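Long-range contact in aminotransferase, class I (PDB 2O1B), which probably transfers amino groups between amino acids and 2-oxo acids, aspartate among them, with bound pyridoxal-5'-phosphate as cofactor: residues P62-H68 and Y296-Y301. Sequence-based numbering, arbitrary orientation.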
ATOM      1  N   PRO A  62     -19.333   3.506  13.132  1.00 20.25           N
ATOM      2  CA  PRO A  62     -20.685   4.091  13.192  1.00 20.35           C
ATOM      3  C   PRO A  62     -21.537   3.679  11.976  1.00 20.50           C
ATOM      4  O   PRO A  62     -21.030   3.639  10.856  1.00 20.08           O
ATOM      5  CB  PRO A  62     -20.407   5.592  13.181  1.00 20.16           C
ATOM      6  CG  PRO A  62     -19.064   5.725  13.816  1.00 19.47           C
ATOM      7  CD  PRO A  62     -18.281   4.527  13.317  1.00 20.26           C
ATOM      8  N   GLN A  63     -22.807   3.361  12.198  1.00 21.20           N
ATOM      9  CA  GLN A  63     -23.661   2.803  11.138  1.00 22.06           C
ATOM     10  C   GLN A  63     -23.740   3.700   9.898  1.00 22.26           C
ATOM     11  O   GLN A  63     -23.770   3.205   8.769  1.00 23.28           O
ATOM     12  CB  GLN A  63     -25.065   2.478  11.668  1.00 22.71           C
ATOM     13  CG  GLN A  63     -25.950   1.711  10.662  1.00 25.13           C
ATOM     14  CD  GLN A  63     -25.361   0.349  10.275  1.00 28.88           C
ATOM     15  OE1 GLN A  63     -24.757  -0.340  11.104  1.00 31.27           O
ATOM     16  NE2 GLN A  63     -25.537  -0.038   9.013  1.00 27.94           N
ATOM     17  N   GLY A  64     -23.743   5.015  10.109  1.00 22.11           N
ATOM     18  CA  GLY A  64     -23.779   5.979   9.015  1.00 21.34           C
ATOM     19  C   GLY A  64     -22.628   5.857   8.027  1.00 21.04           C
ATOM     20  O   GLY A  64     -22.836   6.019   6.827  1.00 20.45           O
ATOM     21  N   ILE A  65     -21.423   5.569   8.527  1.00 20.92           N
ATOM     22  CA  ILE A  65     -20.253   5.371   7.668  1.00 21.20           C
ATOM     23  C   ILE A  65     -20.407   4.083   6.870  1.00 21.73           C
ATOM     24  O   ILE A  65     -20.183   4.059   5.647  1.00 21.58           O
ATOM     25  CB  ILE A  65     -18.933   5.363   8.489  1.00 21.02           C
ATOM     26  CG1 ILE A  65     -18.733   6.737   9.145  1.00 22.18           C
ATOM     27  CG2 ILE A  65     -17.737   4.997   7.612  1.00 22.39           C
ATOM     28  CD1 ILE A  65     -17.728   6.771  10.306  1.00 20.37           C
ATOM     29  N   ILE A  66     -20.808   3.022   7.572  1.00 21.85           N
ATOM     30  CA  ILE A  66     -21.153   1.744   6.951  1.00 22.45           C
ATOM     31  C   ILE A  66     -22.204   1.886   5.845  1.00 22.58           C
ATOM     32  O   ILE A  66     -21.986   1.391   4.737  1.00 22.78           O
ATOM     33  CB  ILE A  66     -21.592   0.683   8.001  1.00 22.00           C
ATOM     34  CG1 ILE A  66     -20.480   0.437   9.033  1.00 22.71           C
ATOM     35  CG2 ILE A  66     -21.955  -0.640   7.325  1.00 22.59           C
ATOM     36  CD1 ILE A  66     -19.132   0.016   8.410  1.00 21.68           C
ATOM     37  N   ASP A  67     -23.328   2.549   6.133  1.00 23.44           N
ATOM     38  CA  ASP A  67     -24.396   2.737   5.118  1.00 23.98           C
ATOM     39  C   ASP A  67     -23.902   3.435   3.854  1.00 24.33           C
ATOM     40  O   ASP A  67     -24.263   3.054   2.743  1.00 23.78           O
ATOM     41  CB  ASP A  67     -25.578   3.547   5.658  1.00 24.68           C
ATOM     42  CG  ASP A  67     -26.215   2.925   6.872  1.00 26.12           C
ATOM     43  OD1 ASP A  67     -26.843   3.683   7.660  1.00 27.81           O
ATOM     44  OD2 ASP A  67     -26.100   1.687   7.035  1.00 27.15           O
ATOM     45  N   HIS A  68     -23.088   4.471   4.032  1.00 24.86           N
ATOM     46  CA  HIS A  68     -22.537   5.198   2.896  1.00 25.93           C
ATOM     47  C   HIS A  68     -21.486   4.428   2.103  1.00 25.02           C
ATOM     48  O   HIS A  68     -21.401   4.584   0.885  1.00 24.92           O
ATOM     49  CB  HIS A  68     -22.045   6.584   3.313  1.00 26.75           C
ATOM     50  CG  HIS A  68     -23.132   7.612   3.258  1.00 30.65           C
ATOM     51  ND1 HIS A  68     -23.207   8.563   2.265  1.00 33.43           N
ATOM     52  CD2 HIS A  68     -24.243   7.774   4.021  1.00 33.31           C
ATOM     53  CE1 HIS A  68     -24.292   9.296   2.444  1.00 34.90           C
ATOM     54  NE2 HIS A  68     -24.943   8.833   3.498  1.00 33.76           N
ATOM     55  N   TYR A 296     -17.392  10.826   4.268  1.00 23.82           N
ATOM     56  CA  TYR A 296     -18.565  10.875   5.121  1.00 24.13           C
ATOM     57  C   TYR A 296     -18.152  10.958   6.585  1.00 24.44           C
ATOM     58  O   TYR A 296     -18.713  11.745   7.332  1.00 24.53           O
ATOM     59  CB  TYR A 296     -19.448   9.661   4.880  1.00 24.78           C
ATOM     60  CG  TYR A 296     -20.819   9.835   5.460  1.00 24.81           C
ATOM     61  CD1 TYR A 296     -21.147   9.292   6.701  1.00 25.23           C
ATOM     62  CD2 TYR A 296     -21.784  10.578   4.786  1.00 25.97           C
ATOM     63  CE1 TYR A 296     -22.406   9.466   7.238  1.00 23.17           C
ATOM     64  CE2 TYR A 296     -23.043  10.752   5.312  1.00 25.66           C
ATOM     65  CZ  TYR A 296     -23.345  10.193   6.533  1.00 25.60           C
ATOM     66  OH  TYR A 296     -24.601  10.373   7.045  1.00 26.15           O
ATOM     67  N   ALA A 297     -17.138  10.179   6.973  1.00 24.50           N
ATOM     68  CA  ALA A 297     -16.677  10.150   8.358  1.00 24.76           C
ATOM     69  C   ALA A 297     -16.171  11.514   8.805  1.00 24.88           C
ATOM     70  O   ALA A 297     -16.632  12.054   9.810  1.00 24.66           O
ATOM     71  CB  ALA A 297     -15.610   9.090   8.549  1.00 24.37           C
ATOM     72  N   LEU A 298     -15.228  12.062   8.041  1.00 25.05           N
ATOM     73  CA  LEU A 298     -14.610  13.350   8.340  1.00 25.05           C
ATOM     74  C   LEU A 298     -15.606  14.482   8.408  1.00 25.29           C
ATOM     75  O   LEU A 298     -15.525  15.323   9.298  1.00 24.95           O
ATOM     76  CB  LEU A 298     -13.521  13.673   7.309  1.00 25.23           C
ATOM     77  CG  LEU A 298     -12.285  12.775   7.402  1.00 25.69           C
ATOM     78  CD1 LEU A 298     -11.416  12.906   6.152  1.00 26.55           C
ATOM     79  CD2 LEU A 298     -11.498  13.130   8.647  1.00 26.35           C
ATOM     80  N   ASN A 299     -16.547  14.495   7.469  1.00 25.67           N
ATOM     81  CA  ASN A 299     -17.551  15.552   7.407  1.00 26.11           C
ATOM     82  C   ASN A 299     -18.567  15.540   8.543  1.00 26.34           C
ATOM     83  O   ASN A 299     -19.053  16.592   8.948  1.00 26.71           O
ATOM     84  CB  ASN A 299     -18.299  15.522   6.068  1.00 25.75           C
ATOM     85  CG  ASN A 299     -17.461  16.036   4.906  1.00 26.88           C
ATOM     86  OD1 ASN A 299     -17.796  15.785   3.745  1.00 28.58           O
ATOM     87  ND2 ASN A 299     -16.370  16.750   5.202  1.00 27.24           N
ATOM     88  N   HIS A 300     -18.905  14.364   9.053  1.00 26.65           N
ATOM     89  CA  HIS A 300     -20.082  14.273   9.930  1.00 26.62           C
ATOM     90  C   HIS A 300     -19.845  13.806  11.363  1.00 26.43           C
ATOM     91  O   HIS A 300     -20.783  13.810  12.163  1.00 26.15           O
ATOM     92  CB  HIS A 300     -21.152  13.394   9.287  1.00 26.75           C
ATOM     93  CG  HIS A 300     -21.679  13.936   8.001  1.00 28.52           C
ATOM     94  ND1 HIS A 300     -21.321  13.421   6.774  1.00 30.45           N
ATOM     95  CD2 HIS A 300     -22.547  14.945   7.750  1.00 30.04           C
ATOM     96  CE1 HIS A 300     -21.944  14.091   5.820  1.00 30.94           C
ATOM     97  NE2 HIS A 300     -22.685  15.027   6.385  1.00 31.38           N
ATOM     98  N   TYR A 301     -18.616  13.416  11.701  1.00 26.52           N
ATOM     99  CA  TYR A 301     -18.401  12.740  12.992  1.00 26.66           C
ATOM    100  C   TYR A 301     -17.477  13.424  14.007  1.00 26.61           C
ATOM    101  O   TYR A 301     -16.773  12.761  14.768  1.00 26.61           O
ATOM    102  CB  TYR A 301     -18.030  11.269  12.775  1.00 26.41           C
ATOM    103  CG  TYR A 301     -19.184  10.452  12.226  1.00 26.18           C
ATOM    104  CD1 TYR A 301     -19.411  10.367  10.851  1.00 25.98           C
ATOM    105  CD2 TYR A 301     -20.044   9.771  13.081  1.00 24.52           C
ATOM    106  CE1 TYR A 301     -20.476   9.625  10.344  1.00 24.80           C
ATOM    107  CE2 TYR A 301     -21.107   9.024  12.586  1.00 26.58           C
ATOM    108  CZ  TYR A 301     -21.312   8.951  11.220  1.00 26.69           C
ATOM    109  OH  TYR A 301     -22.358   8.207  10.736  1.00 26.08           O
TER
HETATM  110  O   HOH W   1     -23.839   6.909  12.673  1.00 20.86           O
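I65 fills the tight, buried part of this contact by reaching between A297 and Y301. Its CG1 stands beside its own backbone N (chi1 -64°), which sends the extended CD1 out to 3.6 Å from A297 CB. The same CD1 lies over one face of the Y301 ring, a CH-pi contact 4.1 Å from the centroid. A297, with just a methyl, lets the backbones come close, its CA being 6.0 Å from that of I65. P62, at the N-cap position, presents a rigid apolar ring and brings CB to 3.6 Å from Y301 CE2.

G64 has no side chain, and Y301 uses the room: its OH comes to 3.2 Å from G64 CA, an approach that the bare alpha carbon allows.

In the fold-type I architecture of class I aminotransferases, this is plain helix packing: the N-terminal turns of helix 63-72 meet the C-terminal end of helix 288-300, roughly antiparallel at 141°, with the A297 side chain about 13 Å from a bound pyridoxal-5'-phosphate.

The side nearer solvent is wetter and more aromatic. Water 1 links the Y301 hydroxyl, at 2.8 Å, to G64 N, a first-turn amide that the helix's own backbone bonding leaves available. The flat rings of H68 and Y296 suit a face-to-face stack, with centroids 3.8 Å apart and planes at 18°. Y296's other face is covered near its rim by H300, whose ND1 donates to Y296 O within the helix's last turn.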